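Local coordinates for BexL (Amycolatopsis orientalis, PDB 4XRW), which probably catalyses cyclisation and aromatisation of a polyketide intermediate in the BE-7585A biosynthetic pathway, as a di-domain aromatase/cyclase of a type II polyketide synthase, at residues F51-F56 with R245-K249; A255-T261 with E279-N285. All blocks are in the same frame, centred on the assembly; numbering follows the deposited sequence.

Contact 1. Residues F51-F56 with R245-K249; sequences FPPTVF and RIVYK
Lys249 reaches the turn at Pro52 and Thr54 through a chain extended over its first two torsions and bent at the third (chi3 -85°). The bend delivers NZ between two backbone carbonyls. Phe56 has CG trans to its own backbone N (chi1 -176°), and this lays its ring over Val247.

The ammonium of Lys249 makes two hydrogen bonds across the contact. Lys249 NZ lies 2.7 Å from Pro52 O, standing above the plane of that carbonyl. Lys249 NZ is also 2.8 Å from Thr54 O. Pro48 O accepts a third bond from the same nitrogen. Three carbonyl oxygens thus accept from a buried nitrogen, which probably favours its charged form. Pro48 lies in the short helix 47-50; Pro52 and Thr54 belong to the type I turn from Phe51 to Thr54. Thr54 N closes that turn on Phe51 O.

The contact joins the two helix-grip domains. Strand 54-59 is an outermost strand of the first domain's seven-stranded antiparallel sheet, and strand 245-250 belongs to the sheet of the second. The two short segments run nearly antiparallel, at 166°, but their axes stay 6.3 Å apart. A water bridges them, donating to Val55 O at 2.6 Å and to Tyr248 O at 2.9 Å. Val55 and Phe56 form a classic beta bulge opposite Trp72 on their own sheet.

The Phe56 ring meets Val247 and Arg245. Val247 CG2 sits over the centre of the Phe56 ring, 3.9 Å from its centroid, a CH-pi contact. Val247 CG1 touches Phe56 CD1 at 3.7 Å. Beyond it, Phe56 CZ lies over one face of the Arg245 guanidinium, the two planes well turned from each other. The same guanidinium makes a cation-pi contact with Phe241.

Contact 2. Residues A255-T261 with E279-N285; sequences ALMTLHT and EHTVVLN
Leu256 and Asn285 open the set of backbone bonds between these antiparallel segments, with Asn285 N donating to Leu256 O. Leu259-Val283 and Thr261-Thr281 are hydrogen-bonded pairs; His260-Val282 is a non-hydrogen-bonded pair. Thr261 N meets Thr281 O at 3.0 Å. The register slips by one at a classic beta bulge, where Thr258 and Leu259 both face Val283. Val283 O takes a bond from Thr258 N at 2.8 Å and weak ones from Leu259 N and Thr258 OG1.

Among side-chain polar contacts, His260 NE2 and His280 ND1 share a hydrogen bond of 3.0 Å. The rings meet rim to rim, with planes 17° apart. Gln250 OE1 holds His260 ND1, and Ser314 OG holds His280 NE2, so each ring is held at both nitrogens. Thr281 OG1 donates to the syn lone pair of Glu279 OE2 at 2.7 Å. A water links Glu279 OE1 to Thr261 OG1.

Apolar contacts lie on both faces. Met257 and Val282 cross at about a right angle, Met257 CG 3.8 Å from Val282 CG1, on the His260 face. Leu259 CB meets Val283 CG2 at 3.9 Å on the other. Thr258 has OG1 between its N and carbonyl carbon (chi1 56°), near Val283. Thr258 CG2 packs on Asn285 CB at 3.4 Å.

The hairpin lies between strands 245-250 and 172-181. Helix 299-326 packs on Leu256, Val282 and Leu284, and helix 289-293 covers Ala255 and Leu256.

Overall arrangement
Contact 1 joins the two domains, while contact 2 lies within the second. Their centres are about 13 Å apart, and strands 245-250 and 257-268 are neighbours in one sheet. Contact 1 lies near the centre of the molecule, about 3 Å between centres, against about 11 Å for contact 2. They touch directly. Lys249 CE packs on Thr261 CG2 at 3.7 Å, and Tyr248 OH lies 3.3 Å from His280 CE1. A MES molecule, most likely a buffer component, is hydrogen-bonded to Thr54 OG1 of contact 1; it may mark a pocket but does not establish a substrate site.

Contact 1. Residues F51-F56 with R245-K249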
# COMPACT_ATOMS: atom_id res chain seq x y z
N PHE A 51 -7.23 0.17 1.83
CA PHE A 51 -6.97 1.40 2.60
C PHE A 51 -5.89 2.24 1.91
O PHE A 51 -4.70 1.95 2.04
CB PHE A 51 -6.53 1.06 4.04
CG PHE A 51 -7.54 0.25 4.80
CD1 PHE A 51 -8.80 0.76 5.07
CD2 PHE A 51 -7.25 -1.02 5.23
CE1 PHE A 51 -9.73 0.02 5.75
CE2 PHE A 51 -8.20 -1.78 5.94
CZ PHE A 51 -9.43 -1.26 6.19
N PRO A 52 -6.27 3.30 1.22
CA PRO A 52 -5.27 4.05 0.45
C PRO A 52 -4.04 4.53 1.24
O PRO A 52 -2.97 4.49 0.67
CB PRO A 52 -6.07 5.22 -0.11
CG PRO A 52 -7.45 4.65 -0.28
CD PRO A 52 -7.65 3.77 0.92
N PRO A 53 -4.17 4.89 2.53
CA PRO A 53 -2.94 5.29 3.22
C PRO A 53 -1.95 4.17 3.52
O PRO A 53 -0.79 4.47 3.79
CB PRO A 53 -3.44 5.91 4.53
CG PRO A 53 -4.88 6.27 4.25
CD PRO A 53 -5.36 5.14 3.36
N THR A 54 -2.39 2.93 3.52
CA THR A 54 -1.56 1.83 4.01
C THR A 54 -0.52 1.45 2.96
O THR A 54 -0.84 1.17 1.80
CB THR A 54 -2.40 0.59 4.38
OG1 THR A 54 -3.38 0.95 5.37
CG2 THR A 54 -1.52 -0.46 4.96
N VAL A 55 0.74 1.41 3.38
CA VAL A 55 1.82 0.96 2.48
C VAL A 55 2.14 -0.53 2.67
O VAL A 55 2.37 -1.26 1.69
CB VAL A 55 3.08 1.81 2.68
CG1 VAL A 55 4.17 1.36 1.74
CG2 VAL A 55 2.73 3.30 2.43
N PHE A 56 2.16 -1.00 3.91
CA PHE A 56 2.47 -2.42 4.16
C PHE A 56 2.08 -2.76 5.60
O PHE A 56 2.09 -1.89 6.45
CB PHE A 56 3.95 -2.70 3.93
CG PHE A 56 4.35 -4.13 4.05
CD1 PHE A 56 3.84 -5.07 3.19
CD2 PHE A 56 5.28 -4.52 5.00
CE1 PHE A 56 4.22 -6.40 3.29
CE2 PHE A 56 5.65 -5.85 5.09
CZ PHE A 56 5.11 -6.77 4.23
N ARG A 245 13.68 -7.41 1.00
CA ARG A 245 12.42 -6.92 0.53
C ARG A 245 12.31 -5.42 0.61
O ARG A 245 12.75 -4.82 1.56
CB ARG A 245 11.29 -7.56 1.35
CG ARG A 245 9.90 -7.24 0.87
CD ARG A 245 8.87 -8.03 1.71
NE ARG A 245 8.97 -7.71 3.14
CZ ARG A 245 8.66 -8.53 4.14
NH1 ARG A 245 8.20 -9.76 3.91
NH2 ARG A 245 8.80 -8.11 5.40
N ILE A 246 11.70 -4.86 -0.41
CA ILE A 246 11.32 -3.44 -0.42
C ILE A 246 9.90 -3.37 -0.94
O ILE A 246 9.60 -3.81 -2.07
CB ILE A 246 12.25 -2.57 -1.29
CG1 ILE A 246 13.67 -2.62 -0.78
CG2 ILE A 246 11.73 -1.13 -1.35
CD1 ILE A 246 14.64 -2.03 -1.71
N VAL A 247 8.99 -2.87 -0.11
CA VAL A 247 7.59 -2.76 -0.45
C VAL A 247 7.22 -1.29 -0.65
O VAL A 247 7.73 -0.44 0.10
CB VAL A 247 6.67 -3.33 0.68
CG1 VAL A 247 5.20 -3.21 0.26
CG2 VAL A 247 7.02 -4.78 0.99
N TYR A 248 6.41 -0.97 -1.64
CA TYR A 248 6.11 0.44 -1.87
C TYR A 248 4.71 0.67 -2.40
O TYR A 248 4.02 -0.27 -2.84
CB TYR A 248 7.14 1.07 -2.83
CG TYR A 248 7.16 0.48 -4.23
CD1 TYR A 248 6.45 1.07 -5.25
CD2 TYR A 248 7.91 -0.66 -4.51
CE1 TYR A 248 6.48 0.54 -6.55
CE2 TYR A 248 7.95 -1.20 -5.80
CZ TYR A 248 7.22 -0.59 -6.80
OH TYR A 248 7.23 -1.09 -8.09
N LYS A 249 4.30 1.92 -2.29
CA LYS A 249 3.05 2.40 -2.84
C LYS A 249 3.28 3.73 -3.50
O LYS A 249 3.95 4.61 -2.91
CB LYS A 249 1.96 2.54 -1.75
CG LYS A 249 0.73 3.29 -2.23
CD LYS A 249 -0.39 3.28 -1.21
CE LYS A 249 -1.26 2.03 -1.29
NZ LYS A 249 -2.44 2.05 -0.33
O HOH W 1 2.00 -1.17 -0.91

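Contact 2. Residues A255-T261 with E279-N285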
# COMPACT_ATOMS: atom_id res chain seq x y z
N ALA A 255 -3.46 9.49 -14.51
CA ALA A 255 -4.89 9.41 -14.76
C ALA A 255 -5.41 7.98 -14.89
O ALA A 255 -6.55 7.73 -14.53
CB ALA A 255 -5.26 10.20 -16.02
N LEU A 256 -4.59 7.05 -15.37
CA LEU A 256 -5.04 5.67 -15.65
C LEU A 256 -5.05 4.70 -14.48
O LEU A 256 -5.58 3.59 -14.59
CB LEU A 256 -4.18 5.01 -16.74
CG LEU A 256 -4.32 5.38 -18.22
CD1 LEU A 256 -3.52 4.38 -19.04
CD2 LEU A 256 -5.79 5.42 -18.66
N MET A 257 -4.44 5.07 -13.35
CA MET A 257 -4.34 4.16 -12.21
C MET A 257 -5.02 4.77 -11.00
O MET A 257 -4.82 5.94 -10.66
CB MET A 257 -2.86 3.82 -11.88
CG MET A 257 -2.08 3.13 -12.99
SD MET A 257 -0.45 2.56 -12.48
CE MET A 257 0.30 4.13 -12.19
N THR A 258 -5.85 3.97 -10.34
CA THR A 258 -6.39 4.34 -9.05
C THR A 258 -5.50 3.81 -7.92
O THR A 258 -5.55 4.33 -6.81
CB THR A 258 -7.80 3.81 -8.86
OG1 THR A 258 -7.78 2.40 -9.04
CG2 THR A 258 -8.71 4.40 -9.87
N LEU A 259 -4.71 2.78 -8.21
CA LEU A 259 -3.77 2.23 -7.24
C LEU A 259 -2.58 1.66 -7.96
O LEU A 259 -2.71 1.07 -9.03
CB LEU A 259 -4.43 1.13 -6.39
CG LEU A 259 -3.47 0.37 -5.46
CD1 LEU A 259 -3.88 0.49 -4.02
CD2 LEU A 259 -3.30 -1.07 -5.87
N HIS A 260 -1.41 1.82 -7.37
CA HIS A 260 -0.22 1.13 -7.84
C HIS A 260 0.67 0.85 -6.64
O HIS A 260 1.21 1.77 -6.03
CB HIS A 260 0.54 1.97 -8.87
CG HIS A 260 1.84 1.37 -9.26
ND1 HIS A 260 2.96 2.12 -9.58
CD2 HIS A 260 2.23 0.07 -9.34
CE1 HIS A 260 3.97 1.31 -9.83
NE2 HIS A 260 3.55 0.07 -9.70
N THR A 261 0.82 -0.42 -6.32
CA THR A 261 1.70 -0.87 -5.29
C THR A 261 2.69 -1.83 -5.93
O THR A 261 2.46 -2.35 -7.04
CB THR A 261 0.95 -1.59 -4.16
OG1 THR A 261 0.30 -2.74 -4.68
CG2 THR A 261 -0.09 -0.70 -3.52
N GLU A 279 7.49 -7.01 -8.39
CA GLU A 279 6.06 -7.26 -8.52
C GLU A 279 5.30 -5.95 -8.59
O GLU A 279 5.70 -4.97 -7.96
CB GLU A 279 5.57 -8.09 -7.33
CG GLU A 279 4.08 -8.45 -7.40
CD GLU A 279 3.12 -7.38 -6.81
OE1 GLU A 279 3.56 -6.30 -6.32
OE2 GLU A 279 1.90 -7.64 -6.86
N HIS A 280 4.23 -5.93 -9.34
CA HIS A 280 3.36 -4.79 -9.40
C HIS A 280 1.91 -5.21 -9.26
O HIS A 280 1.52 -6.15 -9.85
CB HIS A 280 3.47 -4.03 -10.69
CG HIS A 280 4.84 -3.52 -10.99
ND1 HIS A 280 5.22 -2.23 -10.76
CD2 HIS A 280 5.90 -4.12 -11.57
CE1 HIS A 280 6.46 -2.07 -11.14
NE2 HIS A 280 6.90 -3.20 -11.63
N THR A 281 1.16 -4.46 -8.49
CA THR A 281 -0.30 -4.57 -8.45
C THR A 281 -0.92 -3.23 -8.87
O THR A 281 -0.57 -2.12 -8.34
CB THR A 281 -0.82 -4.99 -7.06
OG1 THR A 281 -0.45 -6.35 -6.77
CG2 THR A 281 -2.34 -4.88 -7.00
N VAL A 282 -1.84 -3.30 -9.84
CA VAL A 282 -2.47 -2.12 -10.36
C VAL A 282 -3.99 -2.25 -10.32
O VAL A 282 -4.51 -3.32 -10.59
CB VAL A 282 -2.06 -1.83 -11.82
CG1 VAL A 282 -2.76 -0.59 -12.35
CG2 VAL A 282 -0.55 -1.63 -11.92
N VAL A 283 -4.66 -1.16 -9.97
CA VAL A 283 -6.09 -0.99 -10.22
C VAL A 283 -6.28 0.12 -11.22
O VAL A 283 -5.79 1.24 -11.04
CB VAL A 283 -6.88 -0.67 -8.93
CG1 VAL A 283 -8.38 -0.52 -9.24
CG2 VAL A 283 -6.66 -1.73 -7.88
N LEU A 284 -7.00 -0.16 -12.30
CA LEU A 284 -7.24 0.86 -13.33
C LEU A 284 -8.33 1.86 -12.99
O LEU A 284 -9.25 1.57 -12.23
CB LEU A 284 -7.58 0.19 -14.66
CG LEU A 284 -6.48 -0.62 -15.30
CD1 LEU A 284 -7.03 -1.37 -16.51
CD2 LEU A 284 -5.36 0.29 -15.70
N ASN A 285 -8.19 3.05 -13.55
CA ASN A 285 -9.17 4.11 -13.44
C ASN A 285 -9.85 4.14 -14.80
O ASN A 285 -9.27 4.61 -15.78
CB ASN A 285 -8.49 5.45 -13.12
CG ASN A 285 -9.46 6.54 -12.76
OD1 ASN A 285 -10.67 6.40 -12.97
ND2 ASN A 285 -8.94 7.63 -12.22
O HOH W 2 -6.09 8.10 -10.91
O HOH W 3 1.93 -5.16 -4.68